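Local coordinates for protein AxyAgu115A (Amphibacillus xylanus NBRC 15112, PDB 6NPS) that probably acts as a family GH115 alpha-glucuronidase, a glycoside hydrolase that removes glucuronic acid side groups from glucuronoxylans, at residues Val136-Val140 with Trp489-Gln493; Trp142-Leu146 with Thr565-Leu570. The protein carries 3 engineered substitutions. All coordinates share one frame; numbering follows the deposited sequence.

How the contacts relate
Both contacts use one loop, which runs from helix 120-133 to strand 152-155. In contact 1 its first part meets helix 482-494, which belongs to the TIM-barrel-type glycoside hydrolase region. In contact 2 its next part meets the start of helix 564-596. The two centres lie about 9 Å apart. Val145 joins them. Its CG1 packs 3.3 Å from Gln493 O of contact 1, while its CG2 serves contact 2. Val140 CG2 also packs 3.5 Å from Val145 O. Both contacts are largely buried. A glycerol, probably from the crystallisation liquor, is bound at Gln492; it is not evidence of the active site.

Contact 1: residues Val136-Val140 with Trp489-Gln493; sequences VSPLV and WIEQQ
Ser137 and Gln493 make the polar centre of this contact, where an ST turn in the loop after helix 120-133 meets helix 482-494. Ser137 OG gives its proton to Gln493 OE1 at 2.6 Å. The hydroxyl lies in the carbonyl plane, on a lone pair, with a C=O...donor angle of 129°. The same Ser137 OG accepts from Leu139 N at 3.1 Å, in a nearly straight bond of 165°. This closes the ST turn, within a type I beta turn from Ser137 to Val140. The buried serine hydroxyl thus both donates and accepts, once each.

Gln493 bends at its second torsion (chi2 -43°), which turns its amide back toward the carbonyl and ring of Trp489. Its NE2 sits over one face of the Trp489 ring, 3.4 Å above its plane, offset toward the rim. Weak bonds from NE2 to Trp489 O and Gln492 OE1 help fix the amide's rotation. A leucine in place of Gln493 would probably leave the buried Ser137 hydroxyl without this acceptor and the Trp489 face without the amide.

Leu139 completes the apolar side. Its CD1 reaches Trp489 CZ2 at 3.8 Å, obliquely to the ring, and lies 3.5 Å from Gln493 OE1. Leu204 of helix 195-207 packs on the same leucine.

On the more exposed flank, Gln492 reaches out with its chain extended beyond CG. Its NE2 hydrogen-bonds a bound glycerol. Pro138 approaches its amide from the opposite direction, and Pro138 CD rests 3.5 Å from Gln492 CD.

Contact 2: residues Trp142-Leu146 with Thr565-Leu570; sequences WSGVL and TAYFAL
Val145 meets Ala566 and Leu570 here, where the loop after helix 120-133 passes the first turns of helix 564-596. This helix packs with helices 537-558 and 601-629 in a helical bundle.

The tight part is apolar. Ala566 and Leu570 lie four residues apart, so both face the loop from one side of the helix. Val145 CG2 touches both: Ala566 CB at 3.8 Å and Leu570 CD1 at 3.7 Å. The valine has CG1 anti to its backbone N (chi1 180°), and this places CG2 beside that N, facing the helix. The side chains of Val145 and Leu570 cross at about a right angle. The other methyl of the leucine, CD2, lies 3.5 Å from Ser143 OG. That hydroxyl is buried and has no hydrogen-bonding partner in the model; across this contact it faces the leucine methyl.

The looser side lies toward Gly144 and Thr565. Ser143 O is 4.2 Å from Thr565 CG2, a slack approach. Gly144 has a positive phi (63°), which favours glycine, and its carbonyl oxygen sits 3.9 Å from Ala566 CB. Here loop and helix backbones are joined through a water. Ala566 is in the first turn of the helix, and its backbone N-H donates to that water. Beyond, Thr565 packs on Ala627 of helix 601-629, and Leu146 touches Gln562. The bridging water accepts from Ala566 N at 3.0 Å and lies 3.1 Å from Gly144 O.

Contact 1: residues Val136-Val140 with Trp489-Gln493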
loop_
_atom_site.group_PDB
_atom_site.type_symbol
_atom_site.label_atom_id
_atom_site.label_comp_id
_atom_site.label_asym_id
_atom_site.label_seq_id
_atom_site.Cartn_x
_atom_site.Cartn_y
_atom_site.Cartn_z
ATOM N N VAL A 136 -38.501 -13.003 37.462
ATOM C CA VAL A 136 -37.342 -12.168 37.730
ATOM C C VAL A 136 -36.125 -12.762 37.032
ATOM O O VAL A 136 -35.806 -13.944 37.198
ATOM C CB VAL A 136 -37.120 -12.022 39.240
ATOM C CG1 VAL A 136 -35.850 -11.203 39.541
ATOM C CG2 VAL A 136 -38.368 -11.400 39.866
ATOM N N SER A 137 -35.450 -11.940 36.250
ATOM C CA SER A 137 -34.295 -12.404 35.513
ATOM C C SER A 137 -33.084 -12.586 36.430
ATOM O O SER A 137 -32.922 -11.849 37.404
ATOM C CB SER A 137 -33.958 -11.391 34.410
ATOM O OG SER A 137 -32.700 -11.710 33.860
ATOM N N PRO A 138 -32.201 -13.540 36.118
ATOM C CA PRO A 138 -30.906 -13.626 36.827
ATOM C C PRO A 138 -30.072 -12.355 36.761
ATOM O O PRO A 138 -29.125 -12.208 37.537
ATOM C CB PRO A 138 -30.176 -14.765 36.093
ATOM C CG PRO A 138 -31.213 -15.508 35.360
ATOM C CD PRO A 138 -32.365 -14.589 35.092
ATOM N N LEU A 139 -30.338 -11.496 35.796
ATOM C CA LEU A 139 -29.652 -10.228 35.587
ATOM C C LEU A 139 -30.374 -9.058 36.233
ATOM O O LEU A 139 -30.006 -7.902 35.976
ATOM C CB LEU A 139 -29.490 -9.957 34.085
ATOM C CG LEU A 139 -29.037 -11.170 33.261
ATOM C CD1 LEU A 139 -29.012 -10.847 31.766
ATOM C CD2 LEU A 139 -27.666 -11.635 33.760
ATOM N N VAL A 140 -31.378 -9.334 37.078
ATOM C CA VAL A 140 -32.145 -8.270 37.738
ATOM C C VAL A 140 -31.220 -7.248 38.409
ATOM O O VAL A 140 -31.395 -6.034 38.252
ATOM C CB VAL A 140 -33.157 -8.874 38.740
ATOM C CG1 VAL A 140 -32.463 -9.762 39.779
ATOM C CG2 VAL A 140 -33.960 -7.767 39.404
ATOM N N TRP A 489 -33.956 -16.667 26.243
ATOM C CA TRP A 489 -33.219 -15.678 27.016
ATOM C C TRP A 489 -33.809 -14.281 26.799
ATOM O O TRP A 489 -33.911 -13.498 27.747
ATOM C CB TRP A 489 -31.745 -15.733 26.618
ATOM C CG TRP A 489 -30.810 -14.882 27.413
ATOM C CD1 TRP A 489 -30.111 -15.251 28.563
ATOM C CD2 TRP A 489 -30.386 -13.547 27.089
ATOM N NE1 TRP A 489 -29.308 -14.203 28.967
ATOM C CE2 TRP A 489 -29.456 -13.152 28.088
ATOM C CE3 TRP A 489 -30.704 -12.643 26.046
ATOM C CZ2 TRP A 489 -28.849 -11.886 28.084
ATOM C CZ3 TRP A 489 -30.125 -11.389 26.052
ATOM C CH2 TRP A 489 -29.197 -11.017 27.063
ATOM N N ILE A 490 -34.209 -13.961 25.562
ATOM C CA ILE A 490 -34.865 -12.674 25.286
ATOM C C ILE A 490 -36.170 -12.545 26.072
ATOM O O ILE A 490 -36.464 -11.498 26.657
ATOM C CB ILE A 490 -35.094 -12.524 23.772
ATOM C CG1 ILE A 490 -33.754 -12.325 23.098
ATOM C CG2 ILE A 490 -36.083 -11.353 23.457
ATOM C CD1 ILE A 490 -33.780 -12.660 21.602
ATOM N N GLU A 491 -36.966 -13.617 26.120
ATOM C CA GLU A 491 -38.210 -13.587 26.886
ATOM C C GLU A 491 -37.943 -13.316 28.362
ATOM O O GLU A 491 -38.696 -12.579 29.021
ATOM C CB GLU A 491 -38.943 -14.917 26.726
ATOM C CG GLU A 491 -40.373 -14.886 27.217
ATOM C CD GLU A 491 -41.245 -14.041 26.319
ATOM O OE1 GLU A 491 -42.201 -13.402 26.817
ATOM O OE2 GLU A 491 -40.953 -14.012 25.106
ATOM N N GLN A 492 -36.879 -13.921 28.895
ATOM C CA GLN A 492 -36.513 -13.763 30.304
ATOM C C GLN A 492 -36.129 -12.321 30.629
ATOM O O GLN A 492 -36.473 -11.809 31.697
ATOM C CB GLN A 492 -35.371 -14.726 30.615
ATOM C CG GLN A 492 -34.868 -14.790 32.034
ATOM C CD GLN A 492 -33.789 -15.882 32.164
ATOM O OE1 GLN A 492 -32.674 -15.745 31.633
ATOM N NE2 GLN A 492 -34.136 -16.982 32.824
ATOM N N GLN A 493 -35.419 -11.637 29.721
ATOM C CA GLN A 493 -35.086 -10.236 29.959
ATOM C C GLN A 493 -36.217 -9.268 29.602
ATOM O O GLN A 493 -36.307 -8.201 30.209
ATOM C CB GLN A 493 -33.851 -9.815 29.166
ATOM C CG GLN A 493 -32.719 -10.799 29.100
ATOM C CD GLN A 493 -32.427 -11.465 30.416
ATOM O OE1 GLN A 493 -32.502 -10.827 31.470
ATOM N NE2 GLN A 493 -32.103 -12.767 30.372
#

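Contact 2: residues Trp142-Leu146 with Thr565-Leu570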
loop_
_atom_site.group_PDB
_atom_site.type_symbol
_atom_site.label_atom_id
_atom_site.label_comp_id
_atom_site.label_asym_id
_atom_site.label_seq_id
_atom_site.Cartn_x
_atom_site.Cartn_y
_atom_site.Cartn_z
ATOM N N TRP A 142 -27.520 -7.399 38.180
ATOM C CA TRP A 142 -26.318 -7.173 37.387
ATOM C C TRP A 142 -26.542 -6.185 36.241
ATOM O O TRP A 142 -25.697 -5.313 35.994
ATOM C CB TRP A 142 -25.786 -8.502 36.842
ATOM C CG TRP A 142 -24.512 -8.243 36.133
ATOM C CD1 TRP A 142 -24.313 -8.160 34.787
ATOM C CD2 TRP A 142 -23.255 -7.951 36.751
ATOM N NE1 TRP A 142 -22.996 -7.858 34.531
ATOM C CE2 TRP A 142 -22.327 -7.731 35.719
ATOM C CE3 TRP A 142 -22.829 -7.886 38.078
ATOM C CZ2 TRP A 142 -20.986 -7.428 35.969
ATOM C CZ3 TRP A 142 -21.489 -7.601 38.333
ATOM C CH2 TRP A 142 -20.591 -7.356 37.275
ATOM N N SER A 143 -27.664 -6.291 35.521
ATOM C CA SER A 143 -27.928 -5.453 34.358
ATOM C C SER A 143 -29.120 -4.522 34.563
ATOM O O SER A 143 -29.546 -3.847 33.610
ATOM C CB SER A 143 -28.179 -6.326 33.123
ATOM O OG SER A 143 -27.072 -7.175 32.851
ATOM N N GLY A 144 -29.695 -4.497 35.761
ATOM C CA GLY A 144 -30.894 -3.690 35.972
ATOM C C GLY A 144 -32.093 -4.122 35.150
ATOM O O GLY A 144 -32.807 -3.277 34.619
ATOM N N VAL A 145 -32.335 -5.423 35.031
ATOM C CA VAL A 145 -33.505 -5.917 34.310
ATOM C C VAL A 145 -34.671 -5.954 35.299
ATOM O O VAL A 145 -34.778 -6.866 36.112
ATOM C CB VAL A 145 -33.242 -7.290 33.687
ATOM C CG1 VAL A 145 -34.499 -7.791 32.933
ATOM C CG2 VAL A 145 -32.029 -7.186 32.753
ATOM N N LEU A 146 -35.583 -4.978 35.202
ATOM C CA LEU A 146 -36.741 -4.942 36.111
ATOM C C LEU A 146 -37.802 -5.956 35.687
ATOM O O LEU A 146 -38.157 -6.020 34.508
ATOM C CB LEU A 146 -37.363 -3.554 36.130
ATOM C CG LEU A 146 -36.489 -2.484 36.775
ATOM C CD1 LEU A 146 -37.134 -1.119 36.586
ATOM C CD2 LEU A 146 -36.245 -2.793 38.247
ATOM N N THR A 565 -32.493 1.004 30.247
ATOM C CA THR A 565 -31.139 0.642 30.663
ATOM C C THR A 565 -30.802 -0.800 30.281
ATOM O O THR A 565 -29.708 -1.081 29.775
ATOM C CB THR A 565 -30.983 0.856 32.185
ATOM O OG1 THR A 565 -30.976 2.262 32.480
ATOM C CG2 THR A 565 -29.693 0.260 32.674
ATOM N N ALA A 566 -31.740 -1.722 30.507
ATOM C CA ALA A 566 -31.535 -3.124 30.144
ATOM C C ALA A 566 -31.449 -3.315 28.639
ATOM O O ALA A 566 -30.585 -4.044 28.156
ATOM C CB ALA A 566 -32.659 -3.986 30.744
ATOM N N TYR A 567 -32.342 -2.689 27.869
ATOM C CA TYR A 567 -32.202 -2.738 26.418
ATOM C C TYR A 567 -30.817 -2.239 25.984
ATOM O O TYR A 567 -30.108 -2.894 25.204
ATOM C CB TYR A 567 -33.318 -1.922 25.739
ATOM C CG TYR A 567 -33.088 -1.880 24.249
ATOM C CD1 TYR A 567 -33.203 -3.036 23.479
ATOM C CD2 TYR A 567 -32.710 -0.710 23.621
ATOM C CE1 TYR A 567 -32.942 -3.025 22.134
ATOM C CE2 TYR A 567 -32.445 -0.693 22.276
ATOM C CZ TYR A 567 -32.581 -1.847 21.545
ATOM O OH TYR A 567 -32.311 -1.818 20.206
ATOM N N PHE A 568 -30.398 -1.098 26.512
ATOM C CA PHE A 568 -29.128 -0.510 26.095
ATOM C C PHE A 568 -27.943 -1.409 26.458
ATOM O O PHE A 568 -27.071 -1.679 25.628
ATOM C CB PHE A 568 -28.955 0.866 26.757
ATOM C CG PHE A 568 -27.786 1.629 26.208
ATOM C CD1 PHE A 568 -27.967 2.544 25.177
ATOM C CD2 PHE A 568 -26.504 1.414 26.686
ATOM C CE1 PHE A 568 -26.883 3.236 24.640
ATOM C CE2 PHE A 568 -25.419 2.084 26.141
ATOM C CZ PHE A 568 -25.616 3.006 25.119
ATOM N N ALA A 569 -27.872 -1.855 27.716
ATOM C CA ALA A 569 -26.709 -2.620 28.145
ATOM C C ALA A 569 -26.680 -4.025 27.550
ATOM O O ALA A 569 -25.598 -4.543 27.262
ATOM C CB ALA A 569 -26.676 -2.697 29.671
ATOM N N LEU A 570 -27.840 -4.639 27.311
ATOM C CA LEU A 570 -27.869 -6.018 26.845
ATOM C C LEU A 570 -27.937 -6.140 25.326
ATOM O O LEU A 570 -27.522 -7.174 24.782
ATOM C CB LEU A 570 -29.074 -6.761 27.465
ATOM C CG LEU A 570 -29.021 -6.975 29.005
ATOM C CD1 LEU A 570 -30.263 -7.681 29.566
ATOM C CD2 LEU A 570 -27.755 -7.729 29.454
HETATM O O HOH W 1 -33.852 -1.240 32.564
#